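Local coordinates for Glyoxalase/bleomycin resistance protein/dioxygenase (Alicyclobacillus acidocaldarius subsp. acidocaldarius, PDB 3RRI), which is probably a metal-binding dioxygenase or related enzyme of the vicinal oxygen chelate (glyoxalase/bleomycin resistance) superfamily, its substrate unknown, at residues A[70-84]-A[121-134]. Sequence-based numbering, arbitrary orientation.
Sequences HFGITFRDKKHFDNL and NLLEFKYYFDDRMM. With ACT (acetate ion), chain D.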
loop_
_atom_site.group_PDB
_atom_site.type_symbol
_atom_site.label_atom_id
_atom_site.label_comp_id
_atom_site.label_asym_id
_atom_site.label_seq_id
_atom_site.Cartn_x
_atom_site.Cartn_y
_atom_site.Cartn_z
ATOM N N HIS A 70 30.424 -6.125 4.774
ATOM C CA HIS A 70 29.534 -7.077 4.136
ATOM C C HIS A 70 28.191 -6.407 3.902
ATOM O O HIS A 70 27.956 -5.322 4.441
ATOM C CB HIS A 70 29.359 -8.374 4.967
ATOM C CG HIS A 70 29.008 -8.173 6.409
ATOM N ND1 HIS A 70 29.952 -8.285 7.403
ATOM C CD2 HIS A 70 27.815 -7.986 7.043
ATOM C CE1 HIS A 70 29.363 -8.136 8.578
ATOM N NE2 HIS A 70 28.070 -7.955 8.390
ATOM N N PHE A 71 27.339 -7.005 3.080
ATOM C CA PHE A 71 26.039 -6.415 2.772
ATOM C C PHE A 71 25.049 -7.499 2.440
ATOM O O PHE A 71 25.453 -8.637 2.128
ATOM C CB PHE A 71 26.148 -5.453 1.570
ATOM C CG PHE A 71 26.495 -6.127 0.274
ATOM C CD1 PHE A 71 25.502 -6.470 -0.659
ATOM C CD2 PHE A 71 27.825 -6.386 -0.038
ATOM C CE1 PHE A 71 25.831 -7.082 -1.885
ATOM C CE2 PHE A 71 28.176 -7.002 -1.240
ATOM C CZ PHE A 71 27.162 -7.364 -2.170
ATOM N N GLY A 72 23.788 -7.149 2.403
ATOM C CA GLY A 72 22.784 -8.056 1.933
ATOM C C GLY A 72 21.416 -7.599 2.287
ATOM O O GLY A 72 21.171 -6.384 2.441
ATOM N N ILE A 73 20.502 -8.549 2.394
ATOM C CA ILE A 73 19.093 -8.297 2.655
ATOM C C ILE A 73 18.668 -8.996 3.924
ATOM O O ILE A 73 19.066 -10.153 4.150
ATOM C CB ILE A 73 18.187 -8.750 1.494
ATOM C CG1 ILE A 73 18.684 -8.187 0.154
ATOM C CG2 ILE A 73 16.736 -8.416 1.794
ATOM C CD1 ILE A 73 18.644 -6.598 0.016
ATOM N N THR A 74 17.851 -8.338 4.725
ATOM C CA THR A 74 17.165 -8.950 5.868
ATOM C C THR A 74 15.714 -9.114 5.486
ATOM O O THR A 74 15.031 -8.172 5.108
ATOM C CB THR A 74 17.329 -8.116 7.120
ATOM O OG1 THR A 74 18.717 -7.942 7.373
ATOM C CG2 THR A 74 16.590 -8.701 8.351
ATOM N N PHE A 75 15.255 -10.365 5.451
ATOM C CA PHE A 75 13.939 -10.667 4.964
ATOM C C PHE A 75 12.923 -10.723 6.092
ATOM O O PHE A 75 13.169 -11.359 7.103
ATOM C CB PHE A 75 13.921 -12.048 4.268
ATOM C CG PHE A 75 14.753 -12.108 3.042
ATOM C CD1 PHE A 75 14.310 -11.503 1.853
ATOM C CD2 PHE A 75 15.989 -12.738 3.046
ATOM C CE1 PHE A 75 15.103 -11.548 0.730
ATOM C CE2 PHE A 75 16.768 -12.788 1.916
ATOM C CZ PHE A 75 16.340 -12.169 0.765
ATOM N N ARG A 76 11.772 -10.079 5.912
ATOM C CA ARG A 76 10.707 -10.146 6.915
ATOM C C ARG A 76 10.081 -11.542 6.937
ATOM O O ARG A 76 9.743 -12.053 8.007
ATOM C CB ARG A 76 9.595 -9.108 6.710
ATOM C CG ARG A 76 8.688 -9.011 7.961
ATOM C CD ARG A 76 7.900 -7.723 8.024
ATOM N NE ARG A 76 8.739 -6.512 7.941
ATOM C CZ ARG A 76 8.892 -5.586 8.894
ATOM N NH1 ARG A 76 8.276 -5.704 10.075
ATOM N NH2 ARG A 76 9.669 -4.517 8.660
ATOM N N ASP A 77 9.901 -12.104 5.761
ATOM C CA ASP A 77 9.217 -13.391 5.566
ATOM C C ASP A 77 10.256 -14.494 5.506
ATOM O O ASP A 77 11.051 -14.552 4.597
ATOM C CB ASP A 77 8.429 -13.321 4.253
ATOM C CG ASP A 77 7.503 -14.527 4.009
ATOM O OD1 ASP A 77 7.644 -15.586 4.691
ATOM O OD2 ASP A 77 6.628 -14.381 3.102
ATOM N N LYS A 78 10.240 -15.403 6.468
ATOM C CA LYS A 78 11.192 -16.485 6.421
ATOM C C LYS A 78 11.197 -17.303 5.121
ATOM O O LYS A 78 12.230 -17.822 4.741
ATOM C CB LYS A 78 10.974 -17.457 7.573
ATOM C CG LYS A 78 12.135 -18.424 7.714
ATOM C CD LYS A 78 12.219 -19.101 9.028
ATOM C CE LYS A 78 13.687 -19.516 9.290
ATOM N NZ LYS A 78 14.163 -20.620 8.395
ATOM N N LYS A 79 10.067 -17.399 4.431
ATOM C CA LYS A 79 10.034 -18.125 3.154
ATOM C C LYS A 79 11.011 -17.538 2.137
ATOM O O LYS A 79 11.611 -18.260 1.330
ATOM C CB LYS A 79 8.638 -18.159 2.555
ATOM C CG LYS A 79 8.518 -19.069 1.326
ATOM C CD LYS A 79 7.170 -18.926 0.642
ATOM C CE LYS A 79 6.807 -20.212 -0.112
ATOM N NZ LYS A 79 7.930 -20.629 -1.013
ATOM N N HIS A 80 11.145 -16.217 2.132
ATOM C CA HIS A 80 12.087 -15.598 1.211
ATOM C C HIS A 80 13.535 -15.926 1.551
ATOM O O HIS A 80 14.340 -16.207 0.663
ATOM C CB HIS A 80 11.888 -14.082 1.132
ATOM C CG HIS A 80 10.585 -13.673 0.514
ATOM N ND1 HIS A 80 9.913 -12.528 0.884
ATOM C CD2 HIS A 80 9.848 -14.235 -0.472
ATOM C CE1 HIS A 80 8.810 -12.412 0.165
ATOM N NE2 HIS A 80 8.744 -13.436 -0.672
ATOM N N PHE A 81 13.839 -15.932 2.856
ATOM C CA PHE A 81 15.149 -16.325 3.333
ATOM C C PHE A 81 15.449 -17.812 2.943
ATOM O O PHE A 81 16.485 -18.117 2.370
ATOM C CB PHE A 81 15.203 -16.105 4.856
ATOM C CG PHE A 81 16.468 -16.550 5.524
ATOM C CD1 PHE A 81 17.538 -15.685 5.684
ATOM C CD2 PHE A 81 16.587 -17.837 6.052
ATOM C CE1 PHE A 81 18.687 -16.080 6.296
ATOM C CE2 PHE A 81 17.732 -18.227 6.697
ATOM C CZ PHE A 81 18.778 -17.381 6.813
ATOM N N ASP A 82 14.481 -18.694 3.228
ATOM C CA ASP A 82 14.639 -20.137 2.944
ATOM C C ASP A 82 14.775 -20.400 1.446
ATOM O O ASP A 82 15.580 -21.220 1.032
ATOM C CB ASP A 82 13.452 -20.944 3.466
ATOM C CG ASP A 82 13.345 -20.964 4.990
ATOM O OD1 ASP A 82 14.274 -20.507 5.682
ATOM O OD2 ASP A 82 12.285 -21.429 5.473
ATOM N N ASN A 83 13.965 -19.724 0.623
ATOM C CA ASN A 83 14.084 -19.844 -0.816
ATOM C C ASN A 83 15.468 -19.474 -1.323
ATOM O O ASN A 83 15.987 -20.079 -2.233
ATOM C CB ASN A 83 13.075 -18.933 -1.523
ATOM C CG ASN A 83 11.647 -19.456 -1.460
ATOM O OD1 ASN A 83 11.394 -20.581 -0.998
ATOM N ND2 ASN A 83 10.700 -18.634 -1.913
ATOM N N LEU A 84 16.034 -18.397 -0.774
ATOM C CA LEU A 84 17.339 -17.951 -1.259
ATOM C C LEU A 84 18.440 -18.906 -0.840
ATOM O O LEU A 84 19.332 -19.199 -1.615
ATOM C CB LEU A 84 17.623 -16.515 -0.770
ATOM C CG LEU A 84 18.973 -15.927 -1.223
ATOM C CD1 LEU A 84 19.027 -15.816 -2.767
ATOM C CD2 LEU A 84 19.260 -14.549 -0.537
ATOM N N ASN A 121 33.859 -10.080 -2.022
ATOM C CA ASN A 121 32.804 -9.368 -1.311
ATOM C C ASN A 121 31.890 -10.337 -0.587
ATOM O O ASN A 121 31.506 -11.377 -1.166
ATOM C CB ASN A 121 31.966 -8.534 -2.275
ATOM C CG ASN A 121 32.768 -7.408 -2.885
ATOM O OD1 ASN A 121 33.165 -6.487 -2.183
ATOM N ND2 ASN A 121 33.037 -7.516 -4.160
ATOM N N LEU A 122 31.559 -10.013 0.652
ATOM C CA LEU A 122 30.725 -10.879 1.493
ATOM C C LEU A 122 29.261 -10.399 1.496
ATOM O O LEU A 122 28.985 -9.236 1.838
ATOM C CB LEU A 122 31.252 -10.944 2.910
ATOM C CG LEU A 122 32.621 -11.623 3.140
ATOM C CD1 LEU A 122 32.980 -11.550 4.607
ATOM C CD2 LEU A 122 32.679 -13.092 2.620
ATOM N N LEU A 123 28.353 -11.303 1.117
ATOM C CA LEU A 123 26.921 -11.089 1.121
ATOM C C LEU A 123 26.361 -11.806 2.323
ATOM O O LEU A 123 26.539 -13.025 2.437
ATOM C CB LEU A 123 26.287 -11.665 -0.122
ATOM C CG LEU A 123 26.557 -10.952 -1.459
ATOM C CD1 LEU A 123 27.984 -11.147 -1.862
ATOM C CD2 LEU A 123 25.585 -11.439 -2.524
ATOM N N GLU A 124 25.672 -11.086 3.194
ATOM C CA GLU A 124 24.994 -11.717 4.322
ATOM C C GLU A 124 23.488 -11.569 4.191
ATOM O O GLU A 124 22.980 -10.474 3.924
ATOM C CB GLU A 124 25.431 -11.140 5.654
ATOM C CG GLU A 124 24.773 -11.877 6.831
ATOM C CD GLU A 124 24.960 -11.233 8.196
ATOM O OE1 GLU A 124 25.234 -10.007 8.273
ATOM O OE2 GLU A 124 24.825 -11.976 9.214
ATOM N N PHE A 125 22.752 -12.664 4.366
ATOM C CA PHE A 125 21.304 -12.645 4.372
ATOM C C PHE A 125 20.828 -13.057 5.729
ATOM O O PHE A 125 21.435 -13.954 6.322
ATOM C CB PHE A 125 20.734 -13.523 3.259
ATOM C CG PHE A 125 21.176 -13.076 1.908
ATOM C CD1 PHE A 125 20.493 -12.025 1.279
ATOM C CD2 PHE A 125 22.285 -13.595 1.300
ATOM C CE1 PHE A 125 20.910 -11.546 0.044
ATOM C CE2 PHE A 125 22.690 -13.116 0.058
ATOM C CZ PHE A 125 22.005 -12.074 -0.560
ATOM N N LYS A 126 19.797 -12.392 6.235
ATOM C CA LYS A 126 19.359 -12.572 7.602
ATOM C C LYS A 126 17.838 -12.714 7.697
ATOM O O LYS A 126 17.099 -12.236 6.856
ATOM C CB LYS A 126 19.758 -11.368 8.483
ATOM C CG LYS A 126 21.234 -11.096 8.605
ATOM C CD LYS A 126 21.551 -10.095 9.739
ATOM C CE LYS A 126 21.421 -8.637 9.212
ATOM N NZ LYS A 126 21.979 -7.638 10.219
ATOM N N TYR A 127 17.397 -13.388 8.748
ATOM C CA TYR A 127 16.021 -13.406 9.156
ATOM C C TYR A 127 15.953 -13.286 10.675
ATOM O O TYR A 127 16.538 -14.122 11.384
ATOM C CB TYR A 127 15.340 -14.717 8.708
ATOM C CG TYR A 127 14.010 -14.920 9.343
ATOM C CD1 TYR A 127 12.895 -14.265 8.868
ATOM C CD2 TYR A 127 13.859 -15.745 10.479
ATOM C CE1 TYR A 127 11.683 -14.418 9.432
ATOM C CE2 TYR A 127 12.628 -15.887 11.065
ATOM C CZ TYR A 127 11.542 -15.208 10.553
ATOM O OH TYR A 127 10.290 -15.337 11.121
ATOM N N TYR A 128 15.235 -12.280 11.199
ATOM C CA TYR A 128 15.085 -12.053 12.623
ATOM C C TYR A 128 13.783 -12.659 13.116
ATOM O O TYR A 128 12.721 -12.487 12.516
ATOM C CB TYR A 128 15.114 -10.529 12.976
ATOM C CG TYR A 128 16.488 -9.905 12.875
ATOM C CD1 TYR A 128 17.270 -9.731 13.998
ATOM C CD2 TYR A 128 16.983 -9.478 11.642
ATOM C CE1 TYR A 128 18.532 -9.170 13.916
ATOM C CE2 TYR A 128 18.258 -8.900 11.531
ATOM C CZ TYR A 128 19.021 -8.728 12.674
ATOM O OH TYR A 128 20.269 -8.154 12.538
ATOM N N PHE A 129 13.869 -13.340 14.264
ATOM C CA PHE A 129 12.715 -13.972 14.889
ATOM C C PHE A 129 11.695 -12.959 15.433
ATOM O O PHE A 129 10.482 -13.194 15.402
ATOM C CB PHE A 129 13.202 -14.991 15.931
ATOM C CG PHE A 129 13.919 -16.152 15.305
ATOM C CD1 PHE A 129 13.199 -17.150 14.693
ATOM C CD2 PHE A 129 15.299 -16.184 15.215
ATOM C CE1 PHE A 129 13.847 -18.208 14.055
ATOM C CE2 PHE A 129 15.957 -17.230 14.559
ATOM C CZ PHE A 129 15.222 -18.240 13.993
ATOM N N ASP A 130 12.195 -11.784 15.839
ATOM C CA ASP A 130 11.347 -10.632 16.209
ATOM C C ASP A 130 11.662 -9.548 15.184
ATOM O O ASP A 130 12.784 -9.033 15.134
ATOM C CB ASP A 130 11.645 -10.196 17.635
ATOM C CG ASP A 130 10.820 -8.999 18.090
ATOM O OD1 ASP A 130 10.350 -8.258 17.214
ATOM O OD2 ASP A 130 10.645 -8.829 19.312
ATOM N N ASP A 131 10.661 -9.247 14.346
ATOM C CA ASP A 131 10.848 -8.251 13.255
ATOM C C ASP A 131 11.220 -6.851 13.680
ATOM O O ASP A 131 11.828 -6.131 12.883
ATOM C CB ASP A 131 9.702 -8.252 12.208
ATOM C CG ASP A 131 8.342 -7.837 12.753
ATOM O OD1 ASP A 131 8.225 -7.416 13.912
ATOM O OD2 ASP A 131 7.362 -7.935 11.960
ATOM N N ARG A 132 10.944 -6.455 14.913
ATOM C CA ARG A 132 11.456 -5.191 15.421
ATOM C C ARG A 132 12.971 -5.128 15.486
ATOM O O ARG A 132 13.544 -4.014 15.475
ATOM C CB ARG A 132 10.861 -4.847 16.779
ATOM C CG ARG A 132 9.447 -4.339 16.674
ATOM C CD ARG A 132 8.850 -4.017 18.021
ATOM N NE ARG A 132 9.452 -2.839 18.655
ATOM C CZ ARG A 132 10.033 -2.786 19.865
ATOM N NH1 ARG A 132 10.146 -3.850 20.659
ATOM N NH2 ARG A 132 10.507 -1.637 20.296
HETATM N N MSE A 133 13.640 -6.280 15.513
HETATM C CA MSE A 133 15.083 -6.338 15.678
HETATM C C MSE A 133 15.815 -6.241 14.343
HETATM O O MSE A 133 17.057 -6.314 14.296
HETATM C CB MSE A 133 15.480 -7.633 16.382
HETATM C CG MSE A 133 14.897 -7.757 17.759
HETATM SE SE MSE A 133 15.514 -6.346 19.007
HETATM C CE MSE A 133 13.877 -5.290 19.152
HETATM N N MSE A 134 15.076 -6.007 13.267
HETATM C CA MSE A 134 15.697 -5.844 11.934
HETATM C C MSE A 134 16.585 -4.605 11.786
HETATM O O MSE A 134 17.418 -4.541 10.858
HETATM C CB MSE A 134 14.637 -5.837 10.834
HETATM C CG MSE A 134 13.865 -7.180 10.724
HETATM SE SE MSE A 134 12.301 -7.050 9.569
HETATM C CE MSE A 134 13.217 -7.126 7.860
HETATM C C ACT D . 22.986 -7.035 14.263
HETATM O O ACT D . 21.940 -7.701 14.550
HETATM O OXT ACT D . 23.219 -6.780 13.050
HETATM C CH3 ACT D . 23.905 -6.550 15.339
HETATM O O HOH W 1 19.018 -6.169 9.230
HETATM O O HOH W 2 13.846 -10.415 9.556
HETATM O O HOH W 3 11.346 -11.136 10.738
HETATM O O HOH W 4 8.247 -15.328 8.549
#
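L84 drives its CD2 methyl onto the centre of the F125 ring, 3.3 Å from the centroid and 10° off the normal, a close CH-pi contact that ties helix 78-84 to strand 122-128. One turn back, F81 has CG anti to its backbone N (chi1 176°), which brings the ring down to the strand: Y127 CB sits over one face, offset toward the rim, while F125 O meets the ring edge 3.5 Å from F81 CE1. Y127 in turn offers a ring face to K78, whose CB lies 3.8 Å from its centroid, and its edge to the carbonyl oxygens of F75 and R76. Beside this row, strand 70-74 runs parallel to strand 122-128. F71 N bonds to L122 O, F71 O accepts from E124 N (2.7 Å), K126 N donates to I73 O and K126 O accepts from F75 N. G72, lacking a side chain, brings CA within 3.1 Å of E124 O, a CA-H...O contact. On the other side of the sheet from F125, E124 and H70 extend side by side, carboxylate and imidazole planes nearly perpendicular; E124 OE2 bonds to T112 and H70 ND1 to M66 O. Farther along, T74 CG2 abuts the Y128 ring edge, and Y128 OH bonds to an acetate oxygen. The R76 guanidinium has SE of selenomethionine M134 over its centre and D131 at its edge, a salt bridge whose NH1-OD2 hydrogen bond (3.1 Å) is bent and weak. D131 also bonds to H80 of one neighbouring subunit. Strand 70-74 continues the sheet antiparallel into a different neighbouring subunit, whose N8 O accepts from R76 NE and whose H12 reaches E124 O. Strand 70-74 and its helix open, and strand 122-128 closes, one βαβββ module of the vicinal oxygen chelate fold, its first and last strands parallel.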